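Local coordinates for protein glycoside hydrolase family 31 (Kribbella flavida DSM 17836, PDB 5X3I) that hydrolyses alpha-1,3-glucosidic linkages of the cyclic tetrasaccharide cyclobis-(1-6)-alpha-nigerosyl to release isomaltose inside the cell, at residues A291-G296 against R646-D651; A554-I559 against P657-H662; F468-G473 against R502-L507; P295-R300 against K388-Q393. The protein carries 1 engineered substitution. All blocks are in the same frame, centred on the assembly; numbering follows the deposited sequence.

Contact 1. Residues A291-G296 against R646-D651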
loop_
_atom_site.group_PDB
_atom_site.type_symbol
_atom_site.label_atom_id
_atom_site.label_comp_id
_atom_site.label_asym_id
_atom_site.label_seq_id
_atom_site.Cartn_x
_atom_site.Cartn_y
_atom_site.Cartn_z
ATOM N N ALA A 291 14.739 5.498 6.123
ATOM C CA ALA A 291 15.325 4.340 5.466
ATOM C C ALA A 291 16.752 4.126 5.933
ATOM O O ALA A 291 17.428 5.057 6.343
ATOM C CB ALA A 291 15.295 4.499 3.969
ATOM N N GLU A 292 17.189 2.877 5.860
ATOM C CA GLU A 292 18.592 2.542 6.015
ATOM C C GLU A 292 19.065 2.065 4.654
ATOM O O GLU A 292 18.250 1.648 3.825
ATOM C CB GLU A 292 18.813 1.480 7.092
ATOM C CG GLU A 292 18.208 0.116 6.802
ATOM C CD GLU A 292 18.460 -0.894 7.927
ATOM O OE1 GLU A 292 17.595 -1.052 8.812
ATOM O OE2 GLU A 292 19.525 -1.541 7.923
ATOM N N GLU A 293 20.366 2.180 4.401
ATOM C CA GLU A 293 20.909 1.820 3.106
ATOM C C GLU A 293 20.719 0.332 2.877
ATOM O O GLU A 293 21.098 -0.479 3.704
ATOM C CB GLU A 293 22.400 2.181 3.008
ATOM C CG GLU A 293 22.684 3.660 3.074
ATOM C CD GLU A 293 24.168 3.975 3.115
ATOM O OE1 GLU A 293 24.993 3.080 2.842
ATOM O OE2 GLU A 293 24.514 5.123 3.429
ATOM N N LEU A 294 20.069 0.002 1.774
ATOM C CA LEU A 294 19.938 -1.368 1.322
ATOM C C LEU A 294 21.077 -1.725 0.338
ATOM O O LEU A 294 21.688 -0.835 -0.248
ATOM C CB LEU A 294 18.557 -1.573 0.697
ATOM C CG LEU A 294 17.378 -1.266 1.640
ATOM C CD1 LEU A 294 16.068 -1.447 0.900
ATOM C CD2 LEU A 294 17.427 -2.147 2.869
ATOM N N PRO A 295 21.359 -3.026 0.157
ATOM C CA PRO A 295 22.416 -3.402 -0.792
ATOM C C PRO A 295 22.139 -2.923 -2.203
ATOM O O PRO A 295 20.986 -2.839 -2.639
ATOM C CB PRO A 295 22.418 -4.939 -0.744
ATOM C CG PRO A 295 21.784 -5.286 0.539
ATOM C CD PRO A 295 20.761 -4.203 0.799
ATOM N N GLY A 296 23.216 -2.635 -2.914
ATOM C CA GLY A 296 23.145 -2.157 -4.281
ATOM C C GLY A 296 22.355 -3.034 -5.227
ATOM O O GLY A 296 21.785 -2.525 -6.182
ATOM N N ARG A 646 22.889 9.400 -0.361
ATOM C CA ARG A 646 22.724 10.838 -0.126
ATOM C C ARG A 646 21.298 11.146 0.359
ATOM O O ARG A 646 21.097 11.928 1.286
ATOM C CB ARG A 646 23.050 11.636 -1.391
ATOM C CG ARG A 646 24.542 11.662 -1.728
ATOM C CD ARG A 646 24.879 12.642 -2.845
ATOM N NE ARG A 646 24.275 13.953 -2.625
ATOM C CZ ARG A 646 24.807 14.925 -1.886
ATOM N NH1 ARG A 646 25.976 14.752 -1.283
ATOM N NH2 ARG A 646 24.161 16.079 -1.745
ATOM N N THR A 647 20.324 10.497 -0.266
ATOM C CA THR A 647 18.934 10.638 0.128
ATOM C C THR A 647 18.737 10.263 1.586
ATOM O O THR A 647 18.041 10.950 2.321
ATOM C CB THR A 647 18.022 9.798 -0.764
ATOM O OG1 THR A 647 17.934 10.421 -2.044
ATOM C CG2 THR A 647 16.609 9.673 -0.161
ATOM N N ILE A 648 19.390 9.201 2.019
ATOM C CA ILE A 648 19.247 8.757 3.391
ATOM C C ILE A 648 19.975 9.705 4.346
ATOM O O ILE A 648 19.529 9.933 5.473
ATOM C CB ILE A 648 19.751 7.324 3.545
ATOM C CG1 ILE A 648 18.687 6.361 3.005
ATOM C CG2 ILE A 648 20.088 6.998 4.996
ATOM C CD1 ILE A 648 19.210 4.977 2.677
ATOM N N ALA A 649 21.084 10.269 3.884
ATOM C CA ALA A 649 21.845 11.206 4.697
ATOM C C ALA A 649 21.219 12.596 4.756
ATOM O O ALA A 649 21.167 13.186 5.815
ATOM C CB ALA A 649 23.294 11.308 4.183
ATOM N N THR A 650 20.832 13.146 3.611
ATOM C CA THR A 650 20.270 14.491 3.557
ATOM C C THR A 650 18.741 14.612 3.562
ATOM O O THR A 650 18.226 15.718 3.673
ATOM C CB THR A 650 20.760 15.227 2.311
ATOM O OG1 THR A 650 20.071 14.729 1.161
ATOM C CG2 THR A 650 22.273 15.060 2.142
ATOM N N ASP A 651 18.045 13.486 3.400
ATOM C CA ASP A 651 16.586 13.427 3.239
ATOM C C ASP A 651 16.065 14.028 1.927
ATOM O O ASP A 651 14.865 13.992 1.671
ATOM C CB ASP A 651 15.892 14.064 4.442
ATOM C CG ASP A 651 16.156 13.297 5.696
ATOM O OD1 ASP A 651 16.106 12.053 5.620
ATOM O OD2 ASP A 651 16.465 13.908 6.734
#
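Arg646 O, in the last turn of the helix whose Ile648 presses on Ala291 and Glu293, is gripped twice by Thr650: once by the backbone N, and again by OG1 at 3.0 Å, which comes in from above the carbonyl plane. This is the C-terminal end of helix 622-650, the long helix that follows the eighth strand of the GH31 TIM barrel, and it meets the loop that leads into the first strand. Asp651 then breaks the helix with a positive phi, and its carboxylate takes a salt bridge from Arg290 and a hydrogen bond from Thr282, so both bonds tie the helix end to residues just before the loop. Between the two segments themselves no hydrogen bond crosses; Ile648 does the work with all its branches. CG2 rests 3.6 Å from Ala291 O, while CG1 lies 4.0 Å from Ala291 CB. The longer arm reaches the loop because CG1 is anti to the carbonyl carbon (chi1 -78°) and CD1 is extended beyond it. Glu293 runs obliquely across its tip, CG lying 3.7 Å from CD1. The carboxylate of Glu292 is taken by Arg509, through a salt bridge at OE1, and Tyr561 touches Ile648 and hydrogen-bonds Leu294 N. The end methyl of Ile648 sits against the Glu292-Glu293 peptide, CD1 being 3.5 Å from Glu292 C and as close to Glu293 N.

Contact 2. Residues A554-I559 against P657-H662; sequences AASCGI and PLFFDH
Pro657 reaches Ser556 first: its ring carbon CG lies 3.5 Å from Ser556 OG, beside the C-terminal end of barrel helix 541-556. Leu658 then starts a short run with helical backbone angles, tied off by a 2.9 Å bond from His662 N to Leu658 O, and this brings the next two rings round to the same serine. Phe659 has CG wedged between its own backbone N and carbonyl carbon (chi1 76°), and from there the ring meets the serine obliquely, CZ standing 3.9 Å from Ser556 OG. Phe660 turns its edge to the serine: Ser556 OG lies near the ring plane, 3.7 Å from CE2. Each ring also sets an atom over a face of the other, off centre, CD2 of Phe660 lying 3.8 Å above the plane of Phe659. Ser556 OG therefore meets carbon from three residues, and its polar need is met inside its own helix by Leu552 O. Just beyond the serine the helix stops in a Schellman motif, Gly558 taking the positive phi and Ile559 N bonding back to Ala554 O. Everything touching here is buried where three domains join. His228 of strand 223-230 donates through NE2 to Ser556 O and meets both phenylalanines edge-to-face, Val187 of strand 185-188 touches Ser556 and Phe659, and Pro277 of helix 277-288 lies against both rings.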
loop_
_atom_site.group_PDB
_atom_site.type_symbol
_atom_site.label_atom_id
_atom_site.label_comp_id
_atom_site.label_asym_id
_atom_site.label_seq_id
_atom_site.Cartn_x
_atom_site.Cartn_y
_atom_site.Cartn_z
ATOM N N ALA A 554 4.967 9.315 -2.472
ATOM C CA ALA A 554 5.619 8.467 -1.469
ATOM C C ALA A 554 7.010 8.993 -1.117
ATOM O O ALA A 554 7.391 9.043 0.049
ATOM C CB ALA A 554 5.706 7.021 -1.949
ATOM N N ALA A 555 7.760 9.387 -2.137
ATOM C CA ALA A 555 9.100 9.926 -1.927
ATOM C C ALA A 555 9.079 11.219 -1.108
ATOM O O ALA A 555 9.935 11.437 -0.267
ATOM C CB ALA A 555 9.775 10.171 -3.255
ATOM N N SER A 556 8.095 12.077 -1.366
ATOM C CA SER A 556 7.983 13.328 -0.612
ATOM C C SER A 556 7.777 13.068 0.876
ATOM O O SER A 556 8.023 13.938 1.701
ATOM C CB SER A 556 6.842 14.186 -1.147
ATOM O OG SER A 556 7.057 14.553 -2.489
ATOM N N CYS A 557 7.288 11.877 1.196
ATOM C CA CYS A 557 7.055 11.439 2.566
ATOM C C CYS A 557 8.152 10.543 3.154
ATOM O O CYS A 557 8.014 10.040 4.269
ATOM C CB CYS A 557 5.689 10.752 2.636
ATOM S SG CYS A 557 4.350 11.872 2.057
ATOM N N GLY A 558 9.223 10.317 2.391
ATOM C CA GLY A 558 10.362 9.577 2.899
ATOM C C GLY A 558 10.422 8.105 2.516
ATOM O O GLY A 558 11.226 7.353 3.077
ATOM N N ILE A 559 9.608 7.700 1.545
ATOM C CA ILE A 559 9.665 6.334 1.070
ATOM C C ILE A 559 10.687 6.344 -0.065
ATOM O O ILE A 559 10.439 6.862 -1.152
ATOM C CB ILE A 559 8.307 5.815 0.562
ATOM C CG1 ILE A 559 7.243 5.826 1.670
ATOM C CG2 ILE A 559 8.461 4.411 -0.059
ATOM C CD1 ILE A 559 7.518 4.933 2.840
ATOM N N PRO A 657 10.415 15.156 -6.735
ATOM C CA PRO A 657 9.638 16.261 -7.301
ATOM C C PRO A 657 10.491 17.522 -7.350
ATOM O O PRO A 657 11.310 17.733 -6.469
ATOM C CB PRO A 657 8.474 16.414 -6.314
ATOM C CG PRO A 657 8.326 15.083 -5.697
ATOM C CD PRO A 657 9.726 14.532 -5.594
ATOM N N LEU A 658 10.310 18.337 -8.372
ATOM C CA LEU A 658 11.154 19.508 -8.548
ATOM C C LEU A 658 11.011 20.557 -7.441
ATOM O O LEU A 658 11.874 21.414 -7.303
ATOM C CB LEU A 658 10.882 20.155 -9.905
ATOM C CG LEU A 658 11.711 19.628 -11.077
ATOM C CD1 LEU A 658 11.337 18.204 -11.406
ATOM C CD2 LEU A 658 11.531 20.512 -12.296
ATOM N N PHE A 659 9.955 20.487 -6.636
ATOM C CA PHE A 659 9.759 21.534 -5.632
ATOM C C PHE A 659 10.778 21.441 -4.499
ATOM O O PHE A 659 10.944 22.385 -3.738
ATOM C CB PHE A 659 8.320 21.530 -5.088
ATOM C CG PHE A 659 8.006 20.424 -4.107
ATOM C CD1 PHE A 659 8.272 20.571 -2.759
ATOM C CD2 PHE A 659 7.370 19.275 -4.528
ATOM C CE1 PHE A 659 7.960 19.569 -1.863
ATOM C CE2 PHE A 659 7.055 18.275 -3.632
ATOM C CZ PHE A 659 7.348 18.425 -2.300
ATOM N N PHE A 660 11.491 20.322 -4.404
ATOM C CA PHE A 660 12.513 20.189 -3.372
ATOM C C PHE A 660 13.701 21.093 -3.638
ATOM O O PHE A 660 14.211 21.750 -2.736
ATOM C CB PHE A 660 12.989 18.735 -3.253
ATOM C CG PHE A 660 12.084 17.880 -2.419
ATOM C CD1 PHE A 660 12.317 17.723 -1.070
ATOM C CD2 PHE A 660 10.985 17.267 -2.980
ATOM C CE1 PHE A 660 11.479 16.954 -0.301
ATOM C CE2 PHE A 660 10.136 16.498 -2.215
ATOM C CZ PHE A 660 10.384 16.338 -0.877
ATOM N N ASP A 661 14.122 21.165 -4.885
ATOM C CA ASP A 661 15.257 21.984 -5.245
ATOM C C ASP A 661 14.859 23.335 -5.831
ATOM O O ASP A 661 15.663 24.194 -5.936
ATOM C CB ASP A 661 16.181 21.259 -6.215
ATOM C CG ASP A 661 16.772 19.989 -5.635
ATOM O OD1 ASP A 661 17.232 20.006 -4.528
ATOM O OD2 ASP A 661 16.741 18.991 -6.313
ATOM N N HIS A 662 13.623 23.481 -6.247
ATOM C CA HIS A 662 13.186 24.687 -6.902
ATOM C C HIS A 662 11.858 25.215 -6.361
ATOM O O HIS A 662 10.953 25.486 -7.105
ATOM C CB HIS A 662 13.081 24.427 -8.382
ATOM C CG HIS A 662 14.298 23.804 -8.977
ATOM N ND1 HIS A 662 15.404 24.529 -9.332
ATOM C CD2 HIS A 662 14.579 22.522 -9.286
ATOM C CE1 HIS A 662 16.323 23.717 -9.809
ATOM N NE2 HIS A 662 15.844 22.497 -9.798
#

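Contact 3. Residues F468-G473 against R502-L507. Engineered in segment 468-473: Ala471 (natural residue Asp). With SO4 (sulfate ion), chain I.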
loop_
_atom_site.group_PDB
_atom_site.type_symbol
_atom_site.label_atom_id
_atom_site.label_comp_id
_atom_site.label_asym_id
_atom_site.label_seq_id
_atom_site.Cartn_x
_atom_site.Cartn_y
_atom_site.Cartn_z
ATOM N N PHE A 468 11.699 -11.019 1.322
ATOM C CA PHE A 468 10.321 -11.486 1.344
ATOM C C PHE A 468 9.414 -10.448 0.720
ATOM O O PHE A 468 9.540 -9.259 0.993
ATOM C CB PHE A 468 9.865 -11.795 2.769
ATOM C CG PHE A 468 10.562 -12.962 3.388
ATOM C CD1 PHE A 468 11.606 -12.770 4.282
ATOM C CD2 PHE A 468 10.185 -14.254 3.070
ATOM C CE1 PHE A 468 12.257 -13.855 4.852
ATOM C CE2 PHE A 468 10.824 -15.336 3.631
ATOM C CZ PHE A 468 11.860 -15.135 4.527
ATOM N N LYS A 469 8.479 -10.893 -0.101
ATOM C CA LYS A 469 7.538 -9.949 -0.620
ATOM C C LYS A 469 6.419 -10.016 0.389
ATOM O O LYS A 469 5.586 -10.931 0.351
ATOM C CB LYS A 469 7.069 -10.347 -2.019
ATOM C CG LYS A 469 5.930 -9.509 -2.598
ATOM C CD LYS A 469 5.708 -9.796 -4.089
ATOM C CE LYS A 469 4.716 -8.803 -4.715
ATOM N NZ LYS A 469 4.434 -9.048 -6.153
ATOM N N THR A 470 6.322 -8.985 1.212
ATOM C CA THR A 470 5.379 -9.087 2.296
ATOM C C THR A 470 4.177 -8.338 1.767
ATOM O O THR A 470 4.036 -7.131 1.934
ATOM C CB THR A 470 5.953 -8.420 3.565
ATOM O OG1 THR A 470 6.808 -7.330 3.158
ATOM C CG2 THR A 470 6.800 -9.403 4.373
ATOM N N ALA A 471 3.281 -9.123 1.197
ATOM C CA ALA A 471 2.066 -8.656 0.562
ATOM C C ALA A 471 0.966 -8.499 1.605
ATOM O O ALA A 471 1.026 -9.129 2.638
ATOM C CB ALA A 471 1.659 -9.586 -0.538
ATOM N N GLY A 472 -0.024 -7.660 1.329
ATOM C CA GLY A 472 -1.176 -7.527 2.208
ATOM C C GLY A 472 -0.863 -6.804 3.499
ATOM O O GLY A 472 0.011 -5.948 3.538
ATOM N N GLY A 473 -1.568 -7.161 4.562
ATOM C CA GLY A 473 -1.470 -6.442 5.817
ATOM C C GLY A 473 -2.575 -5.409 6.070
ATOM O O GLY A 473 -2.566 -4.740 7.099
ATOM N N ARG A 502 8.374 -4.697 9.440
ATOM C CA ARG A 502 9.410 -4.700 10.460
ATOM C C ARG A 502 9.732 -6.127 10.920
ATOM O O ARG A 502 10.894 -6.472 11.116
ATOM C CB ARG A 502 8.972 -3.830 11.649
ATOM C CG ARG A 502 9.944 -3.762 12.821
ATOM C CD ARG A 502 9.545 -4.718 13.939
ATOM N NE ARG A 502 10.459 -4.649 15.070
ATOM C CZ ARG A 502 10.307 -3.852 16.121
ATOM N NH1 ARG A 502 11.205 -3.873 17.098
ATOM N NH2 ARG A 502 9.265 -3.039 16.204
ATOM N N ALA A 503 8.697 -6.943 11.100
ATOM C CA ALA A 503 8.892 -8.310 11.569
ATOM C C ALA A 503 9.782 -9.097 10.603
ATOM O O ALA A 503 10.691 -9.781 11.025
ATOM C CB ALA A 503 7.574 -9.010 11.756
ATOM N N PHE A 504 9.523 -8.998 9.307
ATOM C CA PHE A 504 10.339 -9.763 8.376
ATOM C C PHE A 504 11.686 -9.083 8.100
ATOM O O PHE A 504 12.687 -9.769 7.855
ATOM C CB PHE A 504 9.541 -10.063 7.110
ATOM C CG PHE A 504 8.560 -11.191 7.320
ATOM C CD1 PHE A 504 8.948 -12.510 7.133
ATOM C CD2 PHE A 504 7.284 -10.941 7.804
ATOM C CE1 PHE A 504 8.072 -13.559 7.386
ATOM C CE2 PHE A 504 6.412 -11.996 8.058
ATOM C CZ PHE A 504 6.807 -13.299 7.836
ATOM N N GLY A 505 11.732 -7.760 8.220
ATOM C CA GLY A 505 13.004 -7.055 8.232
ATOM C C GLY A 505 13.916 -7.619 9.317
ATOM O O GLY A 505 15.083 -7.937 9.065
ATOM N N ASP A 506 13.363 -7.780 10.513
ATOM C CA ASP A 506 14.109 -8.281 11.662
ATOM C C ASP A 506 14.546 -9.743 11.506
ATOM O O ASP A 506 15.628 -10.102 11.947
ATOM C CB ASP A 506 13.292 -8.132 12.947
ATOM C CG ASP A 506 13.357 -6.719 13.525
ATOM O OD1 ASP A 506 14.108 -5.880 12.987
ATOM O OD2 ASP A 506 12.674 -6.466 14.526
ATOM N N LEU A 507 13.694 -10.575 10.919
ATOM C CA LEU A 507 14.085 -11.947 10.600
ATOM C C LEU A 507 15.362 -11.963 9.755
ATOM O O LEU A 507 16.317 -12.641 10.088
ATOM C CB LEU A 507 12.968 -12.687 9.862
ATOM C CG LEU A 507 13.368 -14.075 9.353
ATOM C CD1 LEU A 507 13.761 -14.980 10.531
ATOM C CD2 LEU A 507 12.256 -14.693 8.524
HETATM S S SO4 I . 9.943 -1.138 19.376
HETATM O O1 SO4 I . 10.947 -0.772 18.385
HETATM O O2 SO4 I . 10.149 -2.516 19.810
HETATM O O3 SO4 I . 10.034 -0.241 20.523
HETATM O O4 SO4 I . 8.625 -1.005 18.776
#
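The fourth beta-alpha unit of the TIM barrel is packed together here: strand 467-470 runs antiparallel (169°) to helix 496-510, the axes of the two short segments passing 9.8 Å apart. Phe468 and Phe504 form a T-shaped pair, the edge of Phe504 directed at the face of Phe468 with centroids 5.4 Å apart. One turn further along the helix, Leu507 CD2 approaches the Phe468 ring obliquely, 3.8 Å from CE1. Thr470 splits its branches: CG2 lies 3.8 Å from Phe504 CD2, whereas OG1 turns to a hydrogen bond with Ser519 OG on the neighbouring strand. Away from the strand, Arg502 NE holds Asp506 OD2 in a 2.9 Å salt bridge lying in the guanidinium plane. Its NH1 donates to sulfate O2 at 3.2 Å; that anion probably came from the crystallisation liquor. Directly after Thr470 comes Ala471, engineered in place of the aspartate that is the probable nucleophile. Between residues 468-473 and 502-507 only carbon meets carbon, so this part of the seam rests on packing; Tyr500 of the same helix adds a hydrogen bond from OH to Ala471 O, at the catalytic position, while the Arg502-Asp506 pair keeps its charge off the seam.

Contact 4. Residues P295-R300 against K388-Q393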
loop_
_atom_site.group_PDB
_atom_site.type_symbol
_atom_site.label_atom_id
_atom_site.label_comp_id
_atom_site.label_asym_id
_atom_site.label_seq_id
_atom_site.Cartn_x
_atom_site.Cartn_y
_atom_site.Cartn_z
ATOM N N PRO A 295 21.359 -3.026 0.157
ATOM C CA PRO A 295 22.416 -3.402 -0.792
ATOM C C PRO A 295 22.139 -2.923 -2.203
ATOM O O PRO A 295 20.986 -2.839 -2.639
ATOM C CB PRO A 295 22.418 -4.939 -0.744
ATOM C CG PRO A 295 21.784 -5.286 0.539
ATOM C CD PRO A 295 20.761 -4.203 0.799
ATOM N N GLY A 296 23.216 -2.635 -2.914
ATOM C CA GLY A 296 23.145 -2.157 -4.281
ATOM C C GLY A 296 22.355 -3.034 -5.227
ATOM O O GLY A 296 21.785 -2.525 -6.182
ATOM N N TRP A 297 22.300 -4.340 -4.963
ATOM C CA TRP A 297 21.619 -5.246 -5.892
ATOM C C TRP A 297 20.115 -4.981 -6.033
ATOM O O TRP A 297 19.526 -5.400 -7.022
ATOM C CB TRP A 297 21.839 -6.725 -5.515
ATOM C CG TRP A 297 21.302 -7.193 -4.176
ATOM C CD1 TRP A 297 22.020 -7.396 -3.034
ATOM C CD2 TRP A 297 19.945 -7.560 -3.861
ATOM N NE1 TRP A 297 21.201 -7.853 -2.027
ATOM C CE2 TRP A 297 19.923 -7.962 -2.510
ATOM C CE3 TRP A 297 18.756 -7.592 -4.588
ATOM C CZ2 TRP A 297 18.760 -8.373 -1.876
ATOM C CZ3 TRP A 297 17.602 -8.014 -3.953
ATOM C CH2 TRP A 297 17.611 -8.395 -2.615
ATOM N N VAL A 298 19.501 -4.271 -5.078
ATOM C CA VAL A 298 18.065 -3.981 -5.199
ATOM C C VAL A 298 17.807 -3.070 -6.393
ATOM O O VAL A 298 16.689 -3.006 -6.899
ATOM C CB VAL A 298 17.449 -3.330 -3.917
ATOM C CG1 VAL A 298 17.747 -4.167 -2.699
ATOM C CG2 VAL A 298 17.919 -1.886 -3.728
ATOM N N PHE A 299 18.855 -2.411 -6.880
ATOM C CA PHE A 299 18.700 -1.518 -8.017
ATOM C C PHE A 299 18.769 -2.208 -9.375
ATOM O O PHE A 299 18.632 -1.561 -10.405
ATOM C CB PHE A 299 19.738 -0.405 -7.940
ATOM C CG PHE A 299 19.490 0.551 -6.822
ATOM C CD1 PHE A 299 18.303 1.270 -6.768
ATOM C CD2 PHE A 299 20.422 0.734 -5.824
ATOM C CE1 PHE A 299 18.052 2.157 -5.737
ATOM C CE2 PHE A 299 20.177 1.632 -4.789
ATOM C CZ PHE A 299 18.998 2.337 -4.752
ATOM N N ARG A 300 18.943 -3.523 -9.384
ATOM C CA ARG A 300 18.892 -4.249 -10.639
ATOM C C ARG A 300 17.449 -4.601 -10.995
ATOM O O ARG A 300 16.542 -4.376 -10.203
ATOM C CB ARG A 300 19.748 -5.513 -10.555
ATOM C CG ARG A 300 21.196 -5.241 -10.177
ATOM C CD ARG A 300 21.997 -6.518 -10.142
ATOM N NE ARG A 300 22.108 -7.121 -11.461
ATOM C CZ ARG A 300 22.591 -8.339 -11.684
ATOM N NH1 ARG A 300 22.979 -9.100 -10.663
ATOM N NH2 ARG A 300 22.680 -8.801 -12.924
ATOM N N LYS A 388 19.198 -12.751 -6.938
ATOM C CA LYS A 388 18.579 -12.924 -5.617
ATOM C C LYS A 388 17.182 -13.549 -5.681
ATOM O O LYS A 388 16.498 -13.476 -6.698
ATOM C CB LYS A 388 18.516 -11.586 -4.876
ATOM C CG LYS A 388 19.858 -10.871 -4.778
ATOM C CD LYS A 388 20.919 -11.749 -4.107
ATOM C CE LYS A 388 22.248 -11.000 -4.001
ATOM N NZ LYS A 388 23.189 -11.702 -3.102
ATOM N N VAL A 389 16.775 -14.180 -4.588
ATOM C CA VAL A 389 15.512 -14.880 -4.556
ATOM C C VAL A 389 14.616 -14.316 -3.447
ATOM O O VAL A 389 15.019 -14.232 -2.282
ATOM C CB VAL A 389 15.715 -16.383 -4.362
ATOM C CG1 VAL A 389 14.385 -17.096 -4.248
ATOM C CG2 VAL A 389 16.564 -16.972 -5.516
ATOM N N ILE A 390 13.414 -13.926 -3.842
ATOM C CA ILE A 390 12.436 -13.307 -2.950
ATOM C C ILE A 390 11.176 -14.165 -2.884
ATOM O O ILE A 390 10.605 -14.495 -3.915
ATOM C CB ILE A 390 12.042 -11.891 -3.426
ATOM C CG1 ILE A 390 13.274 -11.049 -3.768
ATOM C CG2 ILE A 390 11.103 -11.209 -2.402
ATOM C CD1 ILE A 390 14.147 -10.776 -2.600
ATOM N N LEU A 391 10.748 -14.519 -1.679
ATOM C CA LEU A 391 9.560 -15.356 -1.491
ATOM C C LEU A 391 8.351 -14.557 -0.970
ATOM O O LEU A 391 8.481 -13.740 -0.071
ATOM C CB LEU A 391 9.869 -16.500 -0.525
ATOM C CG LEU A 391 10.974 -17.474 -0.958
ATOM C CD1 LEU A 391 11.120 -18.591 0.071
ATOM C CD2 LEU A 391 10.712 -18.023 -2.352
ATOM N N TRP A 392 7.186 -14.830 -1.537
ATOM C CA TRP A 392 5.936 -14.167 -1.165
ATOM C C TRP A 392 5.484 -14.542 0.241
ATOM O O TRP A 392 5.663 -15.674 0.677
ATOM C CB TRP A 392 4.858 -14.530 -2.184
ATOM C CG TRP A 392 3.508 -13.853 -2.069
ATOM C CD1 TRP A 392 3.143 -12.646 -2.600
ATOM C CD2 TRP A 392 2.327 -14.395 -1.468
ATOM N NE1 TRP A 392 1.820 -12.392 -2.333
ATOM C CE2 TRP A 392 1.295 -13.451 -1.642
ATOM C CE3 TRP A 392 2.046 -15.581 -0.787
ATOM C CZ2 TRP A 392 0.007 -13.655 -1.157
ATOM C CZ3 TRP A 392 0.765 -15.784 -0.310
ATOM C CH2 TRP A 392 -0.238 -14.823 -0.494
ATOM N N GLN A 393 4.883 -13.574 0.923
ATOM C CA GLN A 393 4.331 -13.745 2.254
ATOM C C GLN A 393 3.012 -12.987 2.399
ATOM O O GLN A 393 2.776 -11.989 1.710
ATOM C CB GLN A 393 5.311 -13.255 3.314
ATOM C CG GLN A 393 6.525 -14.125 3.496
ATOM C CD GLN A 393 6.182 -15.404 4.220
ATOM O OE1 GLN A 393 5.995 -15.410 5.431
ATOM N NE2 GLN A 393 6.078 -16.491 3.474
#
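Trp297 and Lys388 account for most of the buried surface, with Ile390 adding a smaller share. The site is in the TIM barrel: Trp297 belongs to a 3-10 turn just ahead of the first strand, and the other two residues begin the third, so the indole lies at the N-terminal end of the barrel strands. Lys388 lays its aliphatic chain across one face of the indole. CG makes the close touch, 3.4 Å from Trp297 CD2, and it stands over the six-membered ring as a CH-pi contact, 14° off the ring normal. The chain bends at chi2 (-57°) and then runs straight, which carries CE over the pyrrole side, 3.7 Å from Trp297 CD1. On the opposite face of the indole, Val298 CG1 sits 3.9 Å above the ring plane near the rim, so the ring is clamped between lysine and valine. Ile390, whose side chain also touches Lys469 of the next strand, offers its CD1 to Trp297 CH2 at 4.2 Å, an oblique approach. Backbone bonds such as Phe299 N to Gly296 O hold the 3-10 turn, and Phe299 packs on helix 622-650 through Leu640, Thr641 and Ala644. At the far end of the lysine, Lys388 NZ completes a cation-pi contact over the face of the five-membered ring of Trp297, 24° off the ring normal.

Contacts 1 and 4 set out from the same lead-in to the barrel, sharing Pro295 and Gly296. Contact 4 closes first, when the chain reaches the third strand, 388-393. The fourth strand and its helix then make contact 3, a short loop nested in the much longer one that contact 1 closes at the end of helix 622-650. Contact 2 opens on helix 541-556 before contact 1 has closed and ends beyond it, so these two cross; contact 2 joins the barrel to the C-terminal domain, while contact 1 ties the barrel's lead-in to helix 622-650. Contacts 3 and 4 meet in the barrel sheet, where probable hydrogen bonds link Lys469 to Leu391 and Gln393.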